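Local structure of carbohydrate-binding module family 14 protein (Pseudocercospora fuligena, 4Z4A) at residues W81-N84 / K85-C88. The protein probably binds chitin through its family 14 carbohydrate-binding module and is an Avr4-type fungal effector (avirulence protein). Sequence-based numbering, arbitrary orientation.
Sequences WNDN and KKWC. With EDO (1,2-ethanediol), chain M; EDO (1,2-ethanediol), chain Q; EDO (1,2-ethanediol), chain R.
The beta hairpin of strands 80-82 and 87-89, part of the chitin-binding Peritrophin-A domain, turns back at Asp83-Lys86, and the Asn82-Trp87 pair, antiparallel and hydrogen-bonded, closes the strands just before the turn. Asn82 N meets Trp87 O at 2.9 Å, while the return bond, Trp87 N to Asn82 O, is 3.2 Å. Two residues of the returning strand, Lys86 and Trp87, stand opposite the single Asn82, a G1 beta bulge; Lys86, with phi and psi both 49°, supplies its left-handed residue.

With CG anti to the backbone N (chi1 -169°), the Trp81 ring lies against the backbone of Lys86 and Trp87, its CH2 3.2 Å from Lys86 C and Trp87 O 3.4 Å above one face, offset toward the rim. The ring also stacks with Tyr55. In its own plane Trp81 NE1 gives a fairly straight bond of 2.9 Å to Asp83 OD1, on the anti side of the carboxylate. Lys86 NZ takes the syn side of that same oxygen in a 2.7 Å salt bridge, so two donors grip OD1 and probably stabilise its negative charge. A bend at chi2 (-77°) brings the lysine chain alongside Asp83, where NZ also hydrogen-bonds to Leu45 O.

On the opposite face, Asn82 CB sits at the edge of the Trp87 ring; Asn82 ND2 hydrogen-bonds to Asp89 OD2, which Trp87 NE1 reaches weakly. Back on the Trp81 face, Cys88, disulfide-bonded to Cys75, places SG 4.2 Å from Trp81 CE3, a sulfur-aromatic edge contact.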
loop_
_atom_site.group_PDB
_atom_site.type_symbol
_atom_site.label_atom_id
_atom_site.label_comp_id
_atom_site.label_asym_id
_atom_site.label_seq_id
_atom_site.Cartn_x
_atom_site.Cartn_y
_atom_site.Cartn_z
ATOM N N TRP B 81 -5.552 -1.494 -12.279
ATOM C CA TRP B 81 -5.774 -2.308 -11.071
ATOM C C TRP B 81 -5.953 -3.780 -11.358
ATOM O O TRP B 81 -6.678 -4.167 -12.294
ATOM C CB TRP B 81 -6.997 -1.821 -10.356
ATOM C CG TRP B 81 -7.168 -2.424 -8.975
ATOM C CD1 TRP B 81 -8.200 -3.194 -8.556
ATOM C CD2 TRP B 81 -6.292 -2.270 -7.844
ATOM N NE1 TRP B 81 -8.042 -3.538 -7.234
ATOM C CE2 TRP B 81 -6.890 -2.948 -6.763
ATOM C CE3 TRP B 81 -5.099 -1.555 -7.621
ATOM C CZ2 TRP B 81 -6.297 -3.000 -5.495
ATOM C CZ3 TRP B 81 -4.524 -1.604 -6.372
ATOM C CH2 TRP B 81 -5.131 -2.315 -5.322
ATOM N N ASN B 82 -5.284 -4.598 -10.546
ATOM C CA ASN B 82 -5.383 -6.056 -10.617
ATOM C C ASN B 82 -5.833 -6.460 -9.213
ATOM O O ASN B 82 -5.011 -6.559 -8.299
ATOM C CB ASN B 82 -4.057 -6.686 -10.945
ATOM C CG ASN B 82 -4.025 -8.205 -10.839
ATOM O OD1 ASN B 82 -4.968 -8.883 -10.384
ATOM N ND2 ASN B 82 -2.882 -8.762 -11.150
ATOM N N ASP B 83 -7.142 -6.633 -9.074
ATOM C CA ASP B 83 -7.696 -6.984 -7.755
ATOM C C ASP B 83 -7.336 -8.352 -7.222
ATOM O O ASP B 83 -7.456 -8.569 -5.980
ATOM C CB ASP B 83 -9.208 -6.832 -7.793
ATOM C CG ASP B 83 -9.797 -6.537 -6.414
ATOM O OD1 ASP B 83 -9.401 -5.573 -5.732
ATOM O OD2 ASP B 83 -10.680 -7.329 -6.028
ATOM N N ASN B 84 -6.905 -9.268 -8.070
ATOM C CA ASN B 84 -6.411 -10.580 -7.645
ATOM C C ASN B 84 -5.199 -10.491 -6.725
ATOM O O ASN B 84 -5.077 -11.252 -5.767
ATOM C CB ASN B 84 -6.067 -11.473 -8.830
ATOM C CG ASN B 84 -7.270 -11.757 -9.701
ATOM O OD1 ASN B 84 -7.228 -11.613 -10.939
ATOM N ND2 ASN B 84 -8.353 -12.055 -9.076
ATOM N N LYS B 85 -4.325 -9.545 -7.037
ATOM C CA LYS B 85 -3.074 -9.327 -6.300
ATOM C C LYS B 85 -3.098 -8.057 -5.513
ATOM O O LYS B 85 -2.083 -7.724 -4.853
ATOM C CB LYS B 85 -1.898 -9.307 -7.332
ATOM C CG LYS B 85 -1.509 -10.693 -7.758
ATOM C CD LYS B 85 -0.370 -10.728 -8.756
ATOM C CE LYS B 85 -0.031 -12.141 -9.183
ATOM N NZ LYS B 85 1.108 -12.159 -10.145
ATOM N N LYS B 86 -4.197 -7.306 -5.589
ATOM C CA LYS B 86 -4.443 -5.975 -4.953
ATOM C C LYS B 86 -3.300 -4.977 -5.203
ATOM O O LYS B 86 -2.688 -4.387 -4.277
ATOM C CB LYS B 86 -4.646 -6.147 -3.440
ATOM C CG LYS B 86 -5.879 -7.012 -3.133
ATOM C CD LYS B 86 -7.143 -6.201 -3.310
ATOM C CE LYS B 86 -8.402 -7.025 -2.975
ATOM N NZ LYS B 86 -9.652 -6.241 -3.150
ATOM N N TRP B 87 -2.930 -4.887 -6.469
ATOM C CA TRP B 87 -1.915 -3.906 -6.845
ATOM C C TRP B 87 -2.169 -3.353 -8.227
ATOM O O TRP B 87 -2.957 -3.900 -9.023
ATOM C CB TRP B 87 -0.499 -4.501 -6.754
ATOM C CG TRP B 87 -0.107 -5.625 -7.671
ATOM C CD1 TRP B 87 -0.887 -6.235 -8.659
ATOM C CD2 TRP B 87 1.208 -6.199 -7.800
ATOM N NE1 TRP B 87 -0.133 -7.177 -9.308
ATOM C CE2 TRP B 87 1.146 -7.167 -8.819
ATOM C CE3 TRP B 87 2.443 -5.995 -7.131
ATOM C CZ2 TRP B 87 2.231 -7.973 -9.156
ATOM C CZ3 TRP B 87 3.564 -6.795 -7.519
ATOM C CH2 TRP B 87 3.426 -7.780 -8.500
ATOM N N CYS B 88 -1.454 -2.279 -8.510
ATOM C CA CYS B 88 -1.364 -1.711 -9.884
ATOM C C CYS B 88 -0.447 -2.601 -10.718
ATOM O O CYS B 88 0.613 -2.992 -10.271
ATOM C CB CYS B 88 -0.846 -0.277 -9.823
ATOM S SG CYS B 88 -1.951 0.825 -8.933
HETATM C C1 EDO M . -1.046 -0.288 -5.127
HETATM O O1 EDO M . -0.292 -0.868 -6.196
HETATM C C2 EDO M . -1.431 -1.308 -4.035
HETATM O O2 EDO M . -0.849 -0.892 -2.780
HETATM C C1 EDO Q . -0.324 -3.968 -2.265
HETATM O O1 EDO Q . -0.227 -4.001 -0.835
HETATM C C2 EDO Q . 0.245 -5.229 -2.895
HETATM O O2 EDO Q . -0.611 -6.332 -2.665
HETATM C C1 EDO R . -13.603 -7.288 -8.300
HETATM O O1 EDO R . -12.965 -8.344 -7.575
HETATM C C2 EDO R . -12.638 -6.645 -9.268
HETATM O O2 EDO R . -13.362 -5.746 -10.113
#